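Local structure of PR domain zinc finger protein 2 (Homo sapiens, 2QPW) at residues R32-A37 and G44-K49; W77-P82 and R121-K126. The protein uses S-adenosyl-L-methionine to methylate a lysine of the histone H3 tail, this chain being its PR (SET-related) methyltransferase domain. All coordinates share one frame; numbering follows the deposited sequence.

Interaction 1 (R32-A37 and G44-K49); sequences RLFPSA and GVWATK
The carbonyl oxygen of Phe34 accepts two hydrogen bonds across the contact: Gly44 N reaches Phe34 O at 2.9 Å and Trp46 NE1 reaches the same Phe34 O at 3.2 Å, from opposite faces of the carbonyl plane. The strands form an antiparallel beta hairpin of the PR domain, which is related to the SET domain. Backbone bonds join Arg32 with Trp46 and Phe34 with Gly44 in both directions, with Leu33 and Val45 as the non-hydrogen-bonded pair between them. Trp46 CG stands anti to the carbonyl carbon (chi1 -61°), and the twist of the ring about the next bond (chi2 76°) brings the NE1 edge to Phe34 and Pro35; Phe34 O lies nearly in the indole plane, and a weak bond from the same NE1 goes to Pro35 O. Phe34 turns its ring edge to the indole face, planes at 79°, while its CB touches Trp46 CD1. Gly44 suits its tight place, since a side chain there would press on Ser36 CB. On the buried face Leu33 CD2 meets Val45 CG2 at 3.8 Å, both branched and apolar. Glu136 bonds both Ser36 OG and Ala37 N just after the strand. At the Arg32 end, Thr48 CG2 lies 3.6 Å from Arg32 NE, while Thr48 OG1 bonds Glu29 O. At the other end, Trp46 CH2 lies 3.6 Å from Ala37 CB.

Interaction 2 (W77-P82 and R121-K126); sequences WEVYYP and RAIYYK
Trp77 and Ile123 form the tightly packed end of this contact. The methyl CG2 of Ile123 sits over the five-membered ring of Trp77, 4.0 Å from its centroid and only 4° off the ring normal, a CH-pi contact, while the other branch, CG1, lies 3.8 Å from Trp77 CB. CG1 also packs on Val79 CG2, so CG1 bridges Trp77 and Val79 while CG2 covers the indole. The indole N-H is not wasted in this apolar setting: Trp77 NE1 donates to Tyr125 OH at 2.9 Å, with the hydroxyl near the indole plane and an N-H...O angle of 155°. Tyr125 CE1 rests alongside the same indole edge, the two ring planes being oblique. Tyrosine suits this place because its ring packs against carbon while its hydroxyl accepts the indole N-H.

No backbone hydrogen bond joins the two strands. They belong to different sheets of the PR/SET fold, 76-81 pairing with 85-90 and 122-127 with 104-119 and 56-57; their axes come no closer than 7.9 Å, so that side chains rather than paired backbones make the contact. Phe60 and Trp105 bring further rings to Trp77.

Toward Arg121 the contact loosens and becomes polar. Val79 CG1 still touches Arg121 O, and Tyr81 CE1 approaches Arg121 CB. The arginine, extended from CG to NE, lays one face of its guanidinium over the Pro82 ring, with Pro82 CD 3.5 Å from the guanidinium plane and above its centre. Pro82 offers its CD and CG methylenes, an apolar surface without hydrogen-bonding groups. A water lying in the guanidinium plane accepts from Arg121 NH2 at 2.7 Å and approaches Tyr80 O at a doubtfully short 2.5 Å, consistent with a bridge between exposed residues.

The two contacts lie on opposite sides of the chain's centre, their centres about 24 Å apart, and share no strand. Interaction 1 stays within one hairpin, and main-chain bonds set its register; side chains add to a pairing already made. Interaction 2 joins strands of two separate sheets, has no direct main-chain hydrogen bond and rests mainly on side chains. Each is only partly buried, running from an apolar inner portion to an exposed arginine. A tryptophan N-H is satisfied in both, but by main-chain carbonyls in the hairpin and by a tyrosine hydroxyl between the sheets.

Interaction 1 (R32-A37 and G44-K49)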
loop_
_atom_site.group_PDB
_atom_site.type_symbol
_atom_site.label_atom_id
_atom_site.label_comp_id
_atom_site.label_asym_id
_atom_site.label_seq_id
_atom_site.Cartn_x
_atom_site.Cartn_y
_atom_site.Cartn_z
ATOM N N ARG A 32 -3.234 -11.045 5.322
ATOM C CA ARG A 32 -4.704 -11.119 5.143
ATOM C C ARG A 32 -5.271 -9.710 5.050
ATOM O O ARG A 32 -4.653 -8.755 5.556
ATOM C CB ARG A 32 -5.372 -11.852 6.336
ATOM C CG ARG A 32 -5.364 -11.075 7.660
ATOM C CD ARG A 32 -6.321 -11.733 8.700
ATOM N NE ARG A 32 -5.827 -13.061 9.094
ATOM C CZ ARG A 32 -6.345 -14.222 8.682
ATOM N NH1 ARG A 32 -7.404 -14.252 7.866
ATOM N NH2 ARG A 32 -5.811 -15.362 9.091
ATOM N N LEU A 33 -6.445 -9.574 4.426
ATOM C CA LEU A 33 -7.177 -8.282 4.409
ATOM C C LEU A 33 -8.147 -8.174 5.589
ATOM O O LEU A 33 -8.862 -9.151 5.902
ATOM C CB LEU A 33 -7.957 -8.125 3.084
ATOM C CG LEU A 33 -7.132 -8.170 1.788
ATOM C CD1 LEU A 33 -8.032 -7.738 0.631
ATOM C CD2 LEU A 33 -5.920 -7.241 1.857
ATOM N N PHE A 34 -8.190 -7.003 6.236
ATOM C CA PHE A 34 -9.003 -6.802 7.432
ATOM C C PHE A 34 -9.063 -5.306 7.681
ATOM O O PHE A 34 -8.097 -4.607 7.352
ATOM C CB PHE A 34 -8.376 -7.536 8.658
ATOM C CG PHE A 34 -9.357 -7.782 9.776
ATOM C CD1 PHE A 34 -10.362 -8.732 9.638
ATOM C CD2 PHE A 34 -9.317 -7.006 10.925
ATOM C CE1 PHE A 34 -11.297 -8.926 10.638
ATOM C CE2 PHE A 34 -10.245 -7.209 11.952
ATOM C CZ PHE A 34 -11.235 -8.161 11.793
ATOM N N PRO A 35 -10.199 -4.777 8.238
ATOM C CA PRO A 35 -10.234 -3.320 8.514
ATOM C C PRO A 35 -8.930 -2.717 9.109
ATOM O O PRO A 35 -8.321 -3.320 10.018
ATOM C CB PRO A 35 -11.426 -3.192 9.488
ATOM C CG PRO A 35 -12.363 -4.247 9.026
ATOM C CD PRO A 35 -11.491 -5.422 8.571
ATOM N N SER A 36 -8.492 -1.561 8.596
ATOM C CA SER A 36 -7.243 -0.922 9.042
ATOM C C SER A 36 -7.419 -0.371 10.459
ATOM O O SER A 36 -8.503 0.073 10.776
ATOM C CB SER A 36 -6.899 0.262 8.132
ATOM O OG SER A 36 -5.668 0.851 8.542
ATOM N N ALA A 37 -6.402 -0.443 11.305
ATOM C CA ALA A 37 -6.483 0.221 12.634
ATOM C C ALA A 37 -6.151 1.710 12.517
ATOM O O ALA A 37 -6.609 2.540 13.339
ATOM C CB ALA A 37 -5.525 -0.465 13.640
ATOM N N GLY A 44 -7.405 -2.656 5.328
ATOM C CA GLY A 44 -5.930 -2.655 5.386
ATOM C C GLY A 44 -5.387 -4.097 5.293
ATOM O O GLY A 44 -6.139 -5.027 4.990
ATOM N N VAL A 45 -4.062 -4.254 5.468
ATOM C CA VAL A 45 -3.366 -5.538 5.304
ATOM C C VAL A 45 -2.609 -5.845 6.594
ATOM O O VAL A 45 -1.953 -4.959 7.139
ATOM C CB VAL A 45 -2.332 -5.475 4.130
ATOM C CG1 VAL A 45 -1.718 -6.832 3.864
ATOM C CG2 VAL A 45 -3.028 -4.916 2.835
ATOM N N TRP A 46 -2.706 -7.096 7.047
ATOM C CA TRP A 46 -2.158 -7.540 8.352
ATOM C C TRP A 46 -1.326 -8.798 8.228
ATOM O O TRP A 46 -1.637 -9.681 7.429
ATOM C CB TRP A 46 -3.289 -7.817 9.364
ATOM C CG TRP A 46 -4.143 -6.625 9.670
ATOM C CD1 TRP A 46 -5.108 -6.105 8.882
ATOM C CD2 TRP A 46 -4.131 -5.837 10.873
ATOM N NE1 TRP A 46 -5.702 -5.013 9.494
ATOM C CE2 TRP A 46 -5.114 -4.823 10.717
ATOM C CE3 TRP A 46 -3.355 -5.858 12.047
ATOM C CZ2 TRP A 46 -5.377 -3.839 11.718
ATOM C CZ3 TRP A 46 -3.617 -4.881 13.063
ATOM C CH2 TRP A 46 -4.610 -3.875 12.863
ATOM N N ALA A 47 -0.272 -8.908 9.020
ATOM C CA ALA A 47 0.563 -10.137 8.993
ATOM C C ALA A 47 -0.175 -11.267 9.711
ATOM O O ALA A 47 -0.849 -11.021 10.732
ATOM C CB ALA A 47 1.902 -9.869 9.670
ATOM N N THR A 48 -0.079 -12.476 9.158
ATOM C CA THR A 48 -0.727 -13.666 9.776
ATOM C C THR A 48 0.284 -14.549 10.514
ATOM O O THR A 48 -0.093 -15.497 11.265
ATOM C CB THR A 48 -1.414 -14.560 8.708
ATOM O OG1 THR A 48 -0.420 -15.066 7.812
ATOM C CG2 THR A 48 -2.517 -13.804 7.949
ATOM N N LYS A 49 1.558 -14.276 10.275
ATOM C CA LYS A 49 2.676 -15.070 10.793
ATOM C C LYS A 49 3.943 -14.199 10.731
ATOM O O LYS A 49 3.909 -13.118 10.114
ATOM C CB LYS A 49 2.827 -16.339 9.946
ATOM C CG LYS A 49 3.285 -16.168 8.514
ATOM C CD LYS A 49 3.237 -17.526 7.761
ATOM C CE LYS A 49 4.478 -18.346 8.084
ATOM N NZ LYS A 49 4.699 -19.563 7.230
#

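Interaction 2 (W77-P82 and R121-K126)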
loop_
_atom_site.group_PDB
_atom_site.type_symbol
_atom_site.label_atom_id
_atom_site.label_comp_id
_atom_site.label_asym_id
_atom_site.label_seq_id
_atom_site.Cartn_x
_atom_site.Cartn_y
_atom_site.Cartn_z
ATOM N N TRP A 77 1.435 5.273 -7.484
ATOM C CA TRP A 77 2.888 5.531 -7.486
ATOM C C TRP A 77 3.275 6.149 -8.839
ATOM O O TRP A 77 2.593 5.928 -9.852
ATOM C CB TRP A 77 3.696 4.235 -7.261
ATOM C CG TRP A 77 3.558 3.726 -5.820
ATOM C CD1 TRP A 77 2.645 2.804 -5.352
ATOM C CD2 TRP A 77 4.354 4.112 -4.692
ATOM N NE1 TRP A 77 2.809 2.624 -3.989
ATOM C CE2 TRP A 77 3.850 3.405 -3.559
ATOM C CE3 TRP A 77 5.425 5.009 -4.511
ATOM C CZ2 TRP A 77 4.399 3.557 -2.265
ATOM C CZ3 TRP A 77 5.980 5.171 -3.214
ATOM C CH2 TRP A 77 5.425 4.456 -2.098
ATOM N N GLU A 78 4.401 6.859 -8.870
ATOM C CA GLU A 78 4.901 7.419 -10.160
ATOM C C GLU A 78 6.095 6.638 -10.676
ATOM O O GLU A 78 7.026 6.342 -9.907
ATOM C CB GLU A 78 5.208 8.924 -9.975
ATOM C CG GLU A 78 3.917 9.700 -9.611
ATOM C CD GLU A 78 4.147 11.174 -9.351
ATOM O OE1 GLU A 78 4.381 11.903 -10.345
ATOM O OE2 GLU A 78 4.034 11.605 -8.167
ATOM N N VAL A 79 6.067 6.270 -11.965
ATOM C CA VAL A 79 7.115 5.440 -12.555
ATOM C C VAL A 79 7.397 6.003 -13.941
ATOM O O VAL A 79 6.464 6.339 -14.656
ATOM C CB VAL A 79 6.657 3.951 -12.722
ATOM C CG1 VAL A 79 7.722 3.141 -13.458
ATOM C CG2 VAL A 79 6.355 3.328 -11.310
ATOM N N TYR A 80 8.670 6.103 -14.291
ATOM C CA TYR A 80 9.103 6.680 -15.583
ATOM C C TYR A 80 9.155 5.603 -16.647
ATOM O O TYR A 80 9.746 4.526 -16.417
ATOM C CB TYR A 80 10.519 7.274 -15.434
ATOM C CG TYR A 80 11.111 7.809 -16.732
ATOM C CD1 TYR A 80 10.697 9.039 -17.235
ATOM C CD2 TYR A 80 12.046 7.066 -17.462
ATOM C CE1 TYR A 80 11.205 9.550 -18.439
ATOM C CE2 TYR A 80 12.591 7.583 -18.691
ATOM C CZ TYR A 80 12.158 8.818 -19.152
ATOM O OH TYR A 80 12.666 9.345 -20.340
ATOM N N TYR A 81 8.601 5.920 -17.827
ATOM C CA TYR A 81 8.695 5.028 -19.009
ATOM C C TYR A 81 9.397 5.740 -20.175
ATOM O O TYR A 81 8.894 6.739 -20.665
ATOM C CB TYR A 81 7.290 4.555 -19.439
ATOM C CG TYR A 81 6.675 3.682 -18.356
ATOM C CD1 TYR A 81 6.835 2.302 -18.369
ATOM C CD2 TYR A 81 5.990 4.271 -17.279
ATOM C CE1 TYR A 81 6.311 1.502 -17.323
ATOM C CE2 TYR A 81 5.484 3.501 -16.237
ATOM C CZ TYR A 81 5.629 2.111 -16.263
ATOM O OH TYR A 81 5.100 1.335 -15.196
ATOM N N PRO A 82 10.529 5.202 -20.633
ATOM C CA PRO A 82 11.310 5.885 -21.707
ATOM C C PRO A 82 10.454 6.203 -22.926
ATOM O O PRO A 82 9.744 5.315 -23.421
ATOM C CB PRO A 82 12.334 4.827 -22.112
ATOM C CG PRO A 82 12.450 3.931 -20.947
ATOM C CD PRO A 82 11.167 3.954 -20.192
ATOM N N ARG A 121 10.686 -1.542 -13.910
ATOM C CA ARG A 121 9.684 -0.497 -14.099
ATOM C C ARG A 121 8.356 -0.780 -13.403
ATOM O O ARG A 121 7.278 -0.416 -13.916
ATOM C CB ARG A 121 9.486 -0.124 -15.584
ATOM C CG ARG A 121 10.815 0.094 -16.301
ATOM C CD ARG A 121 10.706 0.959 -17.562
ATOM N NE ARG A 121 12.003 1.008 -18.235
ATOM C CZ ARG A 121 13.006 1.840 -17.922
ATOM N NH1 ARG A 121 14.139 1.780 -18.618
ATOM N NH2 ARG A 121 12.886 2.754 -16.960
ATOM N N ALA A 122 8.440 -1.427 -12.243
ATOM C CA ALA A 122 7.281 -1.573 -11.335
ATOM C C ALA A 122 7.684 -1.372 -9.878
ATOM O O ALA A 122 8.804 -1.707 -9.484
ATOM C CB ALA A 122 6.617 -2.960 -11.508
ATOM N N ILE A 123 6.739 -0.900 -9.068
ATOM C CA ILE A 123 6.965 -0.741 -7.626
ATOM C C ILE A 123 6.718 -2.046 -6.855
ATOM O O ILE A 123 5.667 -2.662 -7.025
ATOM C CB ILE A 123 6.074 0.408 -7.078
ATOM C CG1 ILE A 123 6.444 1.727 -7.783
ATOM C CG2 ILE A 123 6.174 0.538 -5.545
ATOM C CD1 ILE A 123 7.863 2.244 -7.487
ATOM N N TYR A 124 7.682 -2.445 -6.024
ATOM C CA TYR A 124 7.504 -3.540 -5.052
ATOM C C TYR A 124 7.631 -2.933 -3.645
ATOM O O TYR A 124 8.221 -1.851 -3.481
ATOM C CB TYR A 124 8.600 -4.598 -5.245
ATOM C CG TYR A 124 8.465 -5.384 -6.537
ATOM C CD1 TYR A 124 8.016 -6.718 -6.529
ATOM C CD2 TYR A 124 8.777 -4.796 -7.771
ATOM C CE1 TYR A 124 7.887 -7.444 -7.752
ATOM C CE2 TYR A 124 8.663 -5.510 -8.971
ATOM C CZ TYR A 124 8.211 -6.838 -8.947
ATOM O OH TYR A 124 8.092 -7.567 -10.154
ATOM N N TYR A 125 7.119 -3.637 -2.637
ATOM C CA TYR A 125 7.222 -3.198 -1.233
ATOM C C TYR A 125 8.158 -4.193 -0.536
ATOM O O TYR A 125 8.000 -5.426 -0.716
ATOM C CB TYR A 125 5.850 -3.247 -0.541
ATOM C CG TYR A 125 4.814 -2.201 -0.967
ATOM C CD1 TYR A 125 5.157 -1.109 -1.798
ATOM C CD2 TYR A 125 3.499 -2.289 -0.520
ATOM C CE1 TYR A 125 4.196 -0.130 -2.144
ATOM C CE2 TYR A 125 2.541 -1.325 -0.854
ATOM C CZ TYR A 125 2.906 -0.253 -1.677
ATOM O OH TYR A 125 1.947 0.691 -1.981
ATOM N N LYS A 126 9.129 -3.686 0.223
ATOM C CA LYS A 126 10.082 -4.547 0.944
ATOM C C LYS A 126 9.962 -4.250 2.441
ATOM O O LYS A 126 9.736 -3.092 2.817
ATOM C CB LYS A 126 11.500 -4.297 0.451
ATOM C CG LYS A 126 12.519 -5.276 1.015
ATOM C CD LYS A 126 13.914 -5.096 0.427
ATOM C CE LYS A 126 14.191 -6.050 -0.690
ATOM N NZ LYS A 126 15.645 -5.929 -1.060
HETATM O O HOH W 1 11.394 3.452 -14.855
#